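Local coordinates for protein catalase (Pseudomonas syringae, PDB 1M7S) that breaks hydrogen peroxide down into water and oxygen with the help of heme, protecting cells from the toxic effects of the peroxide, at residues 70-75 with 196-201; 203-208 with 260-265. One frame throughout, in Å; residues are numbered along the deposited sequence.

Interaction 1. Residues 70-75 with 196-201; sequences DLSKAT and YKLVNA
N200 reaches back to the 70-75 loop with its amide: ND2 donates to D70 O at 3.0 Å, a fairly straight bond (161° at the hydrogen). D70 O lies close to the plane of the N200 amide, while ND2 in turn sits above the carbonyl plane of D70. In N200, chi1 (73°) puts CG between the backbone N and the carbonyl carbon, with D70 O 3.5 Å from N200 CB. The second direct bond is backbone to backbone, K73 N to V199 O at 3.0 Å. The same V199 O also takes a CA-H...O contact from S72 CA, 3.3 Å away, and thus meets two neighbouring residues of the loop. One residue back along the strand, CB of L198 presses against L71 O at 3.2 Å, and L198 CD1 touches S72 CB at 4.0 Å. All this happens where strand 196-199 of the catalase beta-barrel runs out, and the 70-73 part of the loop between strands 55-64 and 82-90 runs at 85° to the 198-201 part. K73 extends its chain past the backbone of N200, and NZ bonds to K389 O; a water lies between K73 NZ and N200 O, but unusually close to NZ, so that bridge is less certain. In the next shell, S72 OG accepts from A74 N at 3.1 Å in an ST turn and is hydrogen-bonded to G316 O as well, while E204 OE2 gives N200 ND2 a second acceptor.

Interaction 2. Residues 203-208 with 260-265; sequences GEVHYV and LKPEEL
Y207 pairs with L260 through two backbone bonds, Y207 N to L260 O at 2.7 Å and L260 N to Y207 O at 2.9 Å, an antiparallel hydrogen-bonded pair. Both are nearly straight, and they join the end of strand 252-260, where the turn begins, to strand 205-214. The tight part of the contact lies on the tyrosine side. L265 CD1 rests over one face of the Y207 ring in a CH-pi contact, 4.1 Å from the ring centroid, and the two side chains cross at about a right angle. P262 fills in alongside: its CA lies at the ring edge, in plane, its CG is 3.8 Å from Y207 CE1, and the same CG touches V205 CG1. P262 CD packs against V205 O at 3.3 Å. The other side is looser and nearer solvent. There H206 and K261 run side by side, pointing the same way, with only H206 CD2 and K261 CG close, at 4.1 Å. The K261 chain bends at its third and fourth torsions, and its NZ is not in contact with H206 NE2, while K261 N is held by E264 OE2 at 2.8 Å, a bond that closes the turn on itself. The Y207 hydroxyl is bonded to E321. Strand 205-214 lies between strand 196-199 and strand 252-260, and the turn leaves the end of the latter on its way toward strand 284-295.

The two contacts hold successive strands of one antiparallel sheet, their centres about 11 Å apart. Strands 196-199 and 205-214 are bonded directly, through Y196 O to V208 N and L198 N to H206 O, and packed through K197 against V205 and L198 against V208. Interaction 1 is the more buried, and polar in character: an asparagine amide and backbone carbonyls fasten a loop across a strand end. Interaction 2 is only partly buried; it continues the sheet by one backbone pair and adds an aromatic ring packed by proline and leucine. The carboxylate that holds the Y207 hydroxyl also makes a salt bridge to K197.

Interaction 1. Residues 70-75 with 196-201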
# COMPACT_ATOMS: atom_id res chain seq x y z
N ASP A 70 -35.18 -16.11 -24.71
CA ASP A 70 -35.06 -17.55 -24.68
C ASP A 70 -33.70 -18.02 -24.16
O ASP A 70 -33.53 -19.07 -23.54
CB ASP A 70 -35.31 -18.00 -26.14
CG ASP A 70 -34.91 -16.94 -27.16
OD1 ASP A 70 -35.65 -15.95 -27.49
OD2 ASP A 70 -33.77 -17.03 -27.69
N LEU A 71 -32.65 -17.22 -24.40
CA LEU A 71 -31.31 -17.51 -23.93
C LEU A 71 -30.99 -16.78 -22.62
O LEU A 71 -30.38 -17.39 -21.72
CB LEU A 71 -30.28 -17.04 -24.98
CG LEU A 71 -30.46 -17.54 -26.42
CD1 LEU A 71 -29.20 -17.24 -27.22
CD2 LEU A 71 -30.83 -19.01 -26.51
N SER A 72 -31.33 -15.50 -22.52
CA SER A 72 -30.93 -14.75 -21.32
C SER A 72 -31.99 -13.76 -20.87
O SER A 72 -32.60 -13.11 -21.70
CB SER A 72 -29.60 -14.02 -21.63
OG SER A 72 -29.12 -13.31 -20.48
N LYS A 73 -32.12 -13.66 -19.58
CA LYS A 73 -33.00 -12.64 -18.98
C LYS A 73 -32.29 -11.29 -18.86
O LYS A 73 -32.89 -10.30 -18.41
CB LYS A 73 -33.52 -13.13 -17.67
CG LYS A 73 -32.48 -13.27 -16.55
CD LYS A 73 -33.11 -14.03 -15.39
CE LYS A 73 -32.06 -14.37 -14.35
NZ LYS A 73 -32.60 -15.05 -13.15
N ALA A 74 -30.99 -11.18 -19.17
CA ALA A 74 -30.32 -9.89 -18.93
C ALA A 74 -30.83 -8.74 -19.79
O ALA A 74 -30.91 -8.84 -21.01
CB ALA A 74 -28.81 -10.03 -19.09
N THR A 75 -31.09 -7.60 -19.13
CA THR A 75 -31.57 -6.40 -19.83
C THR A 75 -30.71 -5.87 -20.94
O THR A 75 -31.19 -5.32 -21.96
CB THR A 75 -31.81 -5.25 -18.78
OG1 THR A 75 -32.67 -5.79 -17.78
CG2 THR A 75 -32.53 -4.05 -19.40
N TYR A 196 -19.83 -18.80 -22.32
CA TYR A 196 -20.42 -18.23 -21.14
C TYR A 196 -21.82 -18.94 -21.02
O TYR A 196 -22.25 -19.51 -22.00
CB TYR A 196 -20.69 -16.73 -21.25
CG TYR A 196 -19.40 -15.97 -20.96
CD1 TYR A 196 -18.42 -15.90 -21.93
CD2 TYR A 196 -19.17 -15.38 -19.73
CE1 TYR A 196 -17.21 -15.25 -21.68
CE2 TYR A 196 -17.97 -14.69 -19.48
CZ TYR A 196 -17.01 -14.65 -20.46
OH TYR A 196 -15.80 -14.01 -20.25
N LYS A 197 -22.34 -18.92 -19.83
CA LYS A 197 -23.63 -19.59 -19.62
C LYS A 197 -24.68 -18.50 -19.50
O LYS A 197 -24.62 -17.67 -18.58
CB LYS A 197 -23.51 -20.48 -18.38
CG LYS A 197 -24.68 -21.13 -17.75
CD LYS A 197 -24.50 -21.68 -16.34
CE LYS A 197 -23.30 -22.61 -16.18
NZ LYS A 197 -23.47 -23.40 -14.90
N LEU A 198 -25.63 -18.50 -20.42
CA LEU A 198 -26.74 -17.56 -20.36
C LEU A 198 -27.94 -18.26 -19.69
O LEU A 198 -28.21 -19.40 -20.07
CB LEU A 198 -27.15 -17.04 -21.74
CG LEU A 198 -26.06 -16.21 -22.44
CD1 LEU A 198 -26.56 -15.50 -23.70
CD2 LEU A 198 -25.46 -15.18 -21.51
N VAL A 199 -28.58 -17.55 -18.80
CA VAL A 199 -29.71 -18.16 -18.07
C VAL A 199 -30.96 -17.31 -18.30
O VAL A 199 -30.92 -16.07 -18.34
CB VAL A 199 -29.36 -18.61 -16.66
CG1 VAL A 199 -27.96 -18.24 -16.16
CG2 VAL A 199 -30.43 -18.39 -15.61
N ASN A 200 -32.04 -18.03 -18.62
CA ASN A 200 -33.28 -17.33 -18.96
C ASN A 200 -34.19 -17.23 -17.76
O ASN A 200 -33.89 -17.77 -16.69
CB ASN A 200 -33.89 -17.99 -20.18
CG ASN A 200 -34.52 -19.36 -19.97
OD1 ASN A 200 -34.78 -19.79 -18.84
ND2 ASN A 200 -34.78 -20.10 -21.04
N ALA A 201 -35.35 -16.57 -17.95
CA ALA A 201 -36.26 -16.41 -16.80
C ALA A 201 -36.82 -17.72 -16.27
O ALA A 201 -37.13 -17.75 -15.06
CB ALA A 201 -37.34 -15.40 -17.13
O HOH W 1 -33.53 -17.33 -13.80

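Interaction 2. Residues 203-208 with 260-265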
# COMPACT_ATOMS: atom_id res chain seq x y z
N GLY A 203 -34.87 -20.34 -15.76
CA GLY A 203 -33.74 -20.96 -15.08
C GLY A 203 -32.98 -21.92 -16.01
O GLY A 203 -32.07 -22.63 -15.57
N GLU A 204 -33.40 -21.99 -17.25
CA GLU A 204 -32.78 -22.87 -18.22
C GLU A 204 -31.48 -22.24 -18.74
O GLU A 204 -31.44 -21.04 -18.82
CB GLU A 204 -33.66 -23.13 -19.43
CG GLU A 204 -34.98 -23.76 -18.96
CD GLU A 204 -36.04 -23.64 -20.03
OE1 GLU A 204 -37.08 -24.34 -19.91
OE2 GLU A 204 -35.85 -22.86 -20.99
N VAL A 205 -30.53 -23.09 -19.07
CA VAL A 205 -29.19 -22.59 -19.44
C VAL A 205 -28.83 -22.89 -20.86
O VAL A 205 -29.19 -23.92 -21.44
CB VAL A 205 -28.32 -23.37 -18.40
CG1 VAL A 205 -26.94 -23.68 -18.89
CG2 VAL A 205 -28.30 -22.57 -17.08
N HIS A 206 -28.03 -22.05 -21.52
CA HIS A 206 -27.48 -22.27 -22.82
C HIS A 206 -25.98 -21.84 -22.75
O HIS A 206 -25.71 -20.95 -21.97
CB HIS A 206 -28.08 -21.50 -23.98
CG HIS A 206 -29.46 -21.97 -24.38
ND1 HIS A 206 -30.55 -21.66 -23.57
CD2 HIS A 206 -29.91 -22.66 -25.43
CE1 HIS A 206 -31.65 -22.17 -24.13
NE2 HIS A 206 -31.29 -22.76 -25.25
N TYR A 207 -25.13 -22.55 -23.50
CA TYR A 207 -23.72 -22.14 -23.52
C TYR A 207 -23.51 -21.28 -24.76
O TYR A 207 -23.86 -21.67 -25.89
CB TYR A 207 -22.81 -23.39 -23.54
CG TYR A 207 -22.81 -24.08 -22.18
CD1 TYR A 207 -23.63 -25.19 -21.93
CD2 TYR A 207 -22.02 -23.61 -21.15
CE1 TYR A 207 -23.62 -25.79 -20.69
CE2 TYR A 207 -22.00 -24.21 -19.90
CZ TYR A 207 -22.83 -25.31 -19.66
OH TYR A 207 -22.85 -25.93 -18.44
N VAL A 208 -22.89 -20.12 -24.59
CA VAL A 208 -22.77 -19.22 -25.74
C VAL A 208 -21.36 -18.67 -25.90
O VAL A 208 -20.74 -18.27 -24.90
CB VAL A 208 -23.71 -18.01 -25.44
CG1 VAL A 208 -23.60 -16.98 -26.52
CG2 VAL A 208 -25.17 -18.44 -25.29
N LEU A 260 -25.14 -23.35 -27.86
CA LEU A 260 -25.29 -24.79 -27.70
C LEU A 260 -26.02 -25.09 -26.39
O LEU A 260 -25.88 -24.41 -25.35
CB LEU A 260 -23.97 -25.56 -27.65
CG LEU A 260 -23.10 -25.64 -28.90
CD1 LEU A 260 -21.75 -26.29 -28.60
CD2 LEU A 260 -23.78 -26.43 -29.99
N LYS A 261 -26.92 -26.10 -26.43
CA LYS A 261 -27.59 -26.56 -25.23
C LYS A 261 -26.64 -27.50 -24.47
O LYS A 261 -25.78 -28.19 -25.02
CB LYS A 261 -28.84 -27.37 -25.64
CG LYS A 261 -29.86 -26.63 -26.48
CD LYS A 261 -31.14 -27.43 -26.58
CE LYS A 261 -31.64 -27.48 -28.02
NZ LYS A 261 -32.32 -26.19 -28.36
N PRO A 262 -26.80 -27.60 -23.16
CA PRO A 262 -26.03 -28.41 -22.24
C PRO A 262 -25.93 -29.87 -22.65
O PRO A 262 -24.86 -30.48 -22.69
CB PRO A 262 -26.71 -28.24 -20.86
CG PRO A 262 -27.26 -26.83 -21.02
CD PRO A 262 -27.81 -26.80 -22.43
N GLU A 263 -27.02 -30.45 -23.12
CA GLU A 263 -27.14 -31.82 -23.59
C GLU A 263 -26.46 -32.11 -24.92
O GLU A 263 -26.33 -33.26 -25.38
CB GLU A 263 -28.65 -32.09 -23.74
CG GLU A 263 -29.39 -30.94 -24.38
CD GLU A 263 -29.82 -29.80 -23.47
OE1 GLU A 263 -29.46 -29.52 -22.34
OE2 GLU A 263 -30.79 -29.12 -23.95
N GLU A 264 -25.99 -31.08 -25.63
CA GLU A 264 -25.30 -31.26 -26.89
C GLU A 264 -23.78 -31.35 -26.76
O GLU A 264 -23.17 -31.79 -27.72
CB GLU A 264 -25.55 -30.04 -27.79
CG GLU A 264 -27.03 -29.67 -27.93
CD GLU A 264 -27.16 -28.68 -29.09
OE1 GLU A 264 -27.21 -29.23 -30.22
OE2 GLU A 264 -27.21 -27.45 -28.88
N LEU A 265 -23.21 -30.92 -25.64
CA LEU A 265 -21.75 -30.87 -25.57
C LEU A 265 -21.00 -32.17 -25.72
O LEU A 265 -19.83 -32.18 -26.20
CB LEU A 265 -21.35 -30.17 -24.22
CG LEU A 265 -22.09 -28.84 -24.00
CD1 LEU A 265 -21.47 -28.04 -22.83
CD2 LEU A 265 -22.08 -27.92 -25.21